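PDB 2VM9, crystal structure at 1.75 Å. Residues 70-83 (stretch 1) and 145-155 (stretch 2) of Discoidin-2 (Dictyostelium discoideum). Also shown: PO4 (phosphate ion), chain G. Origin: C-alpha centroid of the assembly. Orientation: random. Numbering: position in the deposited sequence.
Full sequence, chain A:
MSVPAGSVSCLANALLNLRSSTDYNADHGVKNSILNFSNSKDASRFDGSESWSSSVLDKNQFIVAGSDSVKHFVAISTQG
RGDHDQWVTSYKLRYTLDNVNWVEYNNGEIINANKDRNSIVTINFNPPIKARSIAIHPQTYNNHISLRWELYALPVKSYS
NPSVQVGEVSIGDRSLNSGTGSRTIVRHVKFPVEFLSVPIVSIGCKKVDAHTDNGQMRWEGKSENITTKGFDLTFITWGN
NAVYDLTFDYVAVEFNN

Stretch 1, residues 70-83: VKHFVAISTQGRGD
Stretch 2 (145-155) ISLRWELYALP

Two neighbouring antiparallel strands are joined by backbone hydrogen bonds and by the side chains that pack along them, and Discoidin-2 offers a compact example. Strand 70-79 lies against strand 146-153 with an angle of 156° between their N-to-C directions and a closest axial approach of 4.5 Å; together the stretches bury 1027 Å². Both backbones are extended, with phi/psi of -129/144 at Ile76 and -147/151 at Glu150.

Within the register, wide and narrow pairs alternate. Ala75 faces Tyr152, Ser77 faces Glu150 and Gln79 faces Arg148 as hydrogen-bonded pairs, with CA to CA distances of 5.1, 5.3 and 5.0 Å. Between them, Ile76 with Leu151 and Thr78 with Trp149 are non-hydrogen-bonded, their CA atoms 4.7 and 4.3 Å apart. Each wide pair is closed by two bonds: Tyr152 N to Ala75 O is 2.9 Å, Ser77 N to Glu150 O and Glu150 N to Ser77 O are both 3.0 Å, Gln79 N to Arg148 O is 2.8 Å, and Arg148 N to Gln79 O is 2.9 Å. The remaining bond, Ala75 N to Tyr152 O, is weak at 3.4 Å.

That weakness coincides with a beta bulge. Val74, with phi/psi of -101/-22, departs from the extended conformation, and the register shifts by one so that Phe73 faces Ala153 (CA to CA 4.2 Å). Tyr152 O consequently receives two amides, the closer being Val74 N at 2.8 Å. Beyond the bulge, Leu154 N donates to His72 O at 2.9 Å, and a water bridges the same residues, accepting from His72 N at 3.0 Å and donating to Leu154 O at 2.7 Å. The narrow pairs add CA-H...O contacts, such as Trp149 CA to Ser77 O at 3.0 Å.

Apolar packing follows the alternation. On the face carrying Phe73, Ile76, Leu151 and Trp149, Phe73 (chi1 m) brings CE1 to 3.9 Å from Leu151 CB. Ile76, t at both chi angles, places CD1 3.8 Å from Trp149 CE3, at the edge of an indole whose chi1 is p. On the other face, Ala75 CB lies 4.0 Å from Tyr152 CD2. Val74 (chi1 m) points sideways at the bulge, its CG1 3.7 Å from Leu154 CD2.

Polar side chains complete the contact. A water lies 2.8 Å from both Ser77 OG and Tyr152 OH, linking the hydroxyls. Arg148 (m, t, m, then 170°) curls back to the loop beyond Gln79, where Gly80 O accepts from Arg148 NE at 2.8 Å and Arg148 NH2 at 3.0 Å. Its guanidinium has Gln79 OE1 over one face and Gly82 N over the opposite face. Arg81, by contrast, is extended (t, t, t, 179°): its NE and NH2 bind Asp83 OD1 and OD2, each at 2.8 Å, in a salt bridge, while Arg81 NH1 and NH2 reach phosphate O2 at 2.9 and 2.8 Å.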

# COMPACT_ATOMS: atom_id res chain seq x y z
N VAL A 70 -0.00 0.94 7.37
CA VAL A 70 -0.27 0.80 8.80
C VAL A 70 0.79 -0.15 9.33
O VAL A 70 0.89 -1.29 8.90
CB VAL A 70 -1.67 0.21 9.08
CG1 VAL A 70 -1.82 -0.08 10.57
CG2 VAL A 70 -2.77 1.17 8.57
N LYS A 71 1.60 0.35 10.25
CA LYS A 71 2.65 -0.48 10.86
C LYS A 71 2.21 -0.86 12.25
O LYS A 71 1.46 -0.12 12.89
CB LYS A 71 3.97 0.27 10.90
CG LYS A 71 4.56 0.36 9.47
CD LYS A 71 5.32 1.59 9.16
CE LYS A 71 4.58 2.88 9.43
NZ LYS A 71 4.07 3.54 8.20
N HIS A 72 2.66 -2.02 12.70
CA HIS A 72 2.49 -2.45 14.07
C HIS A 72 3.88 -2.42 14.69
O HIS A 72 4.65 -3.37 14.51
CB HIS A 72 1.88 -3.85 14.10
CG HIS A 72 0.44 -3.87 13.71
ND1 HIS A 72 0.02 -3.95 12.40
CD2 HIS A 72 -0.69 -3.74 14.45
CE1 HIS A 72 -1.30 -3.91 12.35
NE2 HIS A 72 -1.75 -3.77 13.58
N PHE A 73 4.20 -1.32 15.37
CA PHE A 73 5.52 -1.17 15.95
C PHE A 73 5.62 -1.95 17.24
O PHE A 73 4.81 -1.73 18.16
CB PHE A 73 5.82 0.30 16.23
CG PHE A 73 6.04 1.12 14.97
CD1 PHE A 73 7.18 0.93 14.20
CD2 PHE A 73 5.11 2.08 14.58
CE1 PHE A 73 7.39 1.73 13.02
CE2 PHE A 73 5.30 2.89 13.44
CZ PHE A 73 6.45 2.69 12.64
N VAL A 74 6.60 -2.84 17.31
CA VAL A 74 6.80 -3.70 18.49
C VAL A 74 7.92 -3.22 19.42
O VAL A 74 7.95 -3.59 20.60
CB VAL A 74 7.03 -5.20 18.09
CG1 VAL A 74 5.83 -5.73 17.34
CG2 VAL A 74 8.34 -5.39 17.28
N ALA A 75 8.85 -2.43 18.89
CA ALA A 75 9.90 -1.89 19.76
C ALA A 75 10.56 -0.70 19.12
O ALA A 75 10.44 -0.47 17.90
CB ALA A 75 10.97 -2.97 20.07
N ILE A 76 11.23 0.08 19.98
CA ILE A 76 12.14 1.13 19.52
C ILE A 76 13.46 0.92 20.25
O ILE A 76 13.47 0.55 21.44
CB ILE A 76 11.57 2.53 19.82
CG1 ILE A 76 12.51 3.64 19.30
CG2 ILE A 76 11.29 2.72 21.35
CD1 ILE A 76 11.89 5.01 19.43
N SER A 77 14.58 1.18 19.57
CA SER A 77 15.88 1.16 20.20
C SER A 77 16.53 2.51 19.96
O SER A 77 16.45 3.03 18.85
CB SER A 77 16.76 0.10 19.59
OG SER A 77 16.29 -1.18 19.99
N THR A 78 17.15 3.07 20.99
CA THR A 78 17.93 4.31 20.84
C THR A 78 19.35 4.12 21.36
O THR A 78 19.63 3.25 22.18
CB THR A 78 17.28 5.55 21.54
OG1 THR A 78 17.34 5.38 22.97
CG2 THR A 78 15.80 5.71 21.10
N GLN A 79 20.23 4.99 20.88
CA GLN A 79 21.63 4.93 21.15
C GLN A 79 22.10 6.38 21.11
O GLN A 79 21.48 7.26 20.48
CB GLN A 79 22.24 4.09 20.04
CG GLN A 79 23.63 3.68 20.15
CD GLN A 79 23.98 2.78 18.97
OE1 GLN A 79 23.50 3.01 17.85
NE2 GLN A 79 24.81 1.77 19.20
N GLY A 80 23.20 6.66 21.78
CA GLY A 80 23.78 7.97 21.67
C GLY A 80 24.60 8.13 20.39
O GLY A 80 24.51 7.32 19.43
N ARG A 81 25.37 9.19 20.38
CA ARG A 81 26.21 9.54 19.23
C ARG A 81 27.51 8.75 19.25
O ARG A 81 28.19 8.69 20.29
CB ARG A 81 26.50 11.05 19.26
CG ARG A 81 27.46 11.50 18.18
CD ARG A 81 27.51 13.03 18.05
NE ARG A 81 28.53 13.37 17.08
CZ ARG A 81 28.86 14.59 16.70
NH1 ARG A 81 28.20 15.65 17.20
NH2 ARG A 81 29.83 14.76 15.79
N GLY A 82 27.90 8.19 18.10
CA GLY A 82 29.10 7.32 18.09
C GLY A 82 30.44 8.02 18.30
O GLY A 82 31.35 7.43 18.92
N ASP A 83 30.58 9.26 17.85
CA ASP A 83 31.88 9.92 17.73
C ASP A 83 32.12 11.09 18.71
O ASP A 83 33.19 11.71 18.69
CB ASP A 83 32.10 10.41 16.29
CG ASP A 83 31.04 11.40 15.83
OD1 ASP A 83 29.83 11.12 15.96
OD2 ASP A 83 31.44 12.47 15.35
N ILE A 145 21.35 17.12 21.75
CA ILE A 145 20.32 16.20 21.29
C ILE A 145 20.93 15.48 20.07
O ILE A 145 20.90 15.99 18.96
CB ILE A 145 19.04 16.92 20.94
CG1 ILE A 145 18.45 17.58 22.20
CG2 ILE A 145 18.03 15.94 20.29
CD1 ILE A 145 17.30 18.57 21.90
N SER A 146 21.49 14.31 20.33
CA SER A 146 22.13 13.49 19.31
C SER A 146 21.72 12.05 19.58
O SER A 146 21.78 11.57 20.72
CB SER A 146 23.67 13.62 19.36
OG SER A 146 24.10 14.97 19.16
N LEU A 147 21.30 11.34 18.53
CA LEU A 147 20.89 9.96 18.76
C LEU A 147 20.99 9.14 17.49
O LEU A 147 21.04 9.68 16.36
CB LEU A 147 19.46 9.87 19.33
CG LEU A 147 18.34 10.29 18.35
CD1 LEU A 147 17.89 9.14 17.45
CD2 LEU A 147 17.15 10.86 19.09
N ARG A 148 21.03 7.83 17.70
CA ARG A 148 20.81 6.85 16.65
C ARG A 148 19.66 5.97 17.14
O ARG A 148 19.42 5.89 18.34
CB ARG A 148 22.06 6.02 16.39
CG ARG A 148 23.19 6.83 15.75
CD ARG A 148 24.50 6.00 15.71
NE ARG A 148 25.06 5.92 17.07
CZ ARG A 148 26.08 5.14 17.43
NH1 ARG A 148 26.67 4.36 16.52
NH2 ARG A 148 26.48 5.12 18.70
N TRP A 149 18.93 5.34 16.21
CA TRP A 149 17.73 4.62 16.59
C TRP A 149 17.30 3.65 15.51
O TRP A 149 17.78 3.71 14.36
CB TRP A 149 16.58 5.57 16.94
CG TRP A 149 16.05 6.39 15.78
CD1 TRP A 149 16.76 6.91 14.71
CD2 TRP A 149 14.69 6.78 15.60
NE1 TRP A 149 15.89 7.60 13.87
CE2 TRP A 149 14.63 7.56 14.42
CE3 TRP A 149 13.52 6.58 16.33
CZ2 TRP A 149 13.43 8.11 13.94
CZ3 TRP A 149 12.34 7.12 15.87
CH2 TRP A 149 12.30 7.89 14.68
N GLU A 150 16.39 2.77 15.90
CA GLU A 150 15.73 1.87 14.98
C GLU A 150 14.32 1.64 15.49
O GLU A 150 14.04 1.73 16.70
CB GLU A 150 16.51 0.56 14.85
CG GLU A 150 15.90 -0.48 13.87
CD GLU A 150 15.73 0.08 12.44
OE1 GLU A 150 16.54 -0.29 11.57
OE2 GLU A 150 14.79 0.86 12.21
N LEU A 151 13.42 1.39 14.54
CA LEU A 151 12.03 1.11 14.85
C LEU A 151 11.76 -0.27 14.32
O LEU A 151 12.07 -0.53 13.15
CB LEU A 151 11.15 2.12 14.11
CG LEU A 151 11.09 3.51 14.73
CD1 LEU A 151 10.55 4.51 13.73
CD2 LEU A 151 10.25 3.50 16.06
N TYR A 152 11.15 -1.12 15.16
CA TYR A 152 10.89 -2.53 14.81
C TYR A 152 9.39 -2.73 14.63
O TYR A 152 8.61 -2.30 15.47
CB TYR A 152 11.43 -3.48 15.88
CG TYR A 152 12.91 -3.33 16.02
CD1 TYR A 152 13.77 -4.04 15.19
CD2 TYR A 152 13.44 -2.42 16.94
CE1 TYR A 152 15.13 -3.88 15.27
CE2 TYR A 152 14.82 -2.25 17.04
CZ TYR A 152 15.65 -3.00 16.22
OH TYR A 152 16.99 -2.86 16.25
N ALA A 153 9.01 -3.37 13.53
CA ALA A 153 7.59 -3.56 13.23
C ALA A 153 7.32 -5.03 12.90
O ALA A 153 8.23 -5.77 12.52
CB ALA A 153 7.17 -2.66 12.03
N LEU A 154 6.07 -5.45 13.04
CA LEU A 154 5.72 -6.79 12.57
C LEU A 154 5.94 -6.89 11.07
O LEU A 154 5.69 -5.94 10.36
CB LEU A 154 4.25 -7.09 12.85
CG LEU A 154 3.87 -7.18 14.32
CD1 LEU A 154 2.36 -7.43 14.44
CD2 LEU A 154 4.70 -8.30 14.99
N PRO A 155 6.37 -8.05 10.57
CA PRO A 155 6.44 -8.23 9.11
C PRO A 155 5.06 -8.15 8.50
O PRO A 155 4.05 -8.42 9.19
CB PRO A 155 6.96 -9.67 8.93
CG PRO A 155 7.43 -10.09 10.19
CD PRO A 155 6.85 -9.23 11.30
P PO4 G . 30.89 18.18 15.34
O1 PO4 G . 31.23 18.95 16.61
O2 PO4 G . 29.63 17.54 15.47
O3 PO4 G . 32.00 17.17 15.13
O4 PO4 G . 30.96 19.13 14.17
O HOH W 1 3.93 -3.88 10.71
O HOH W 2 17.97 -3.16 18.85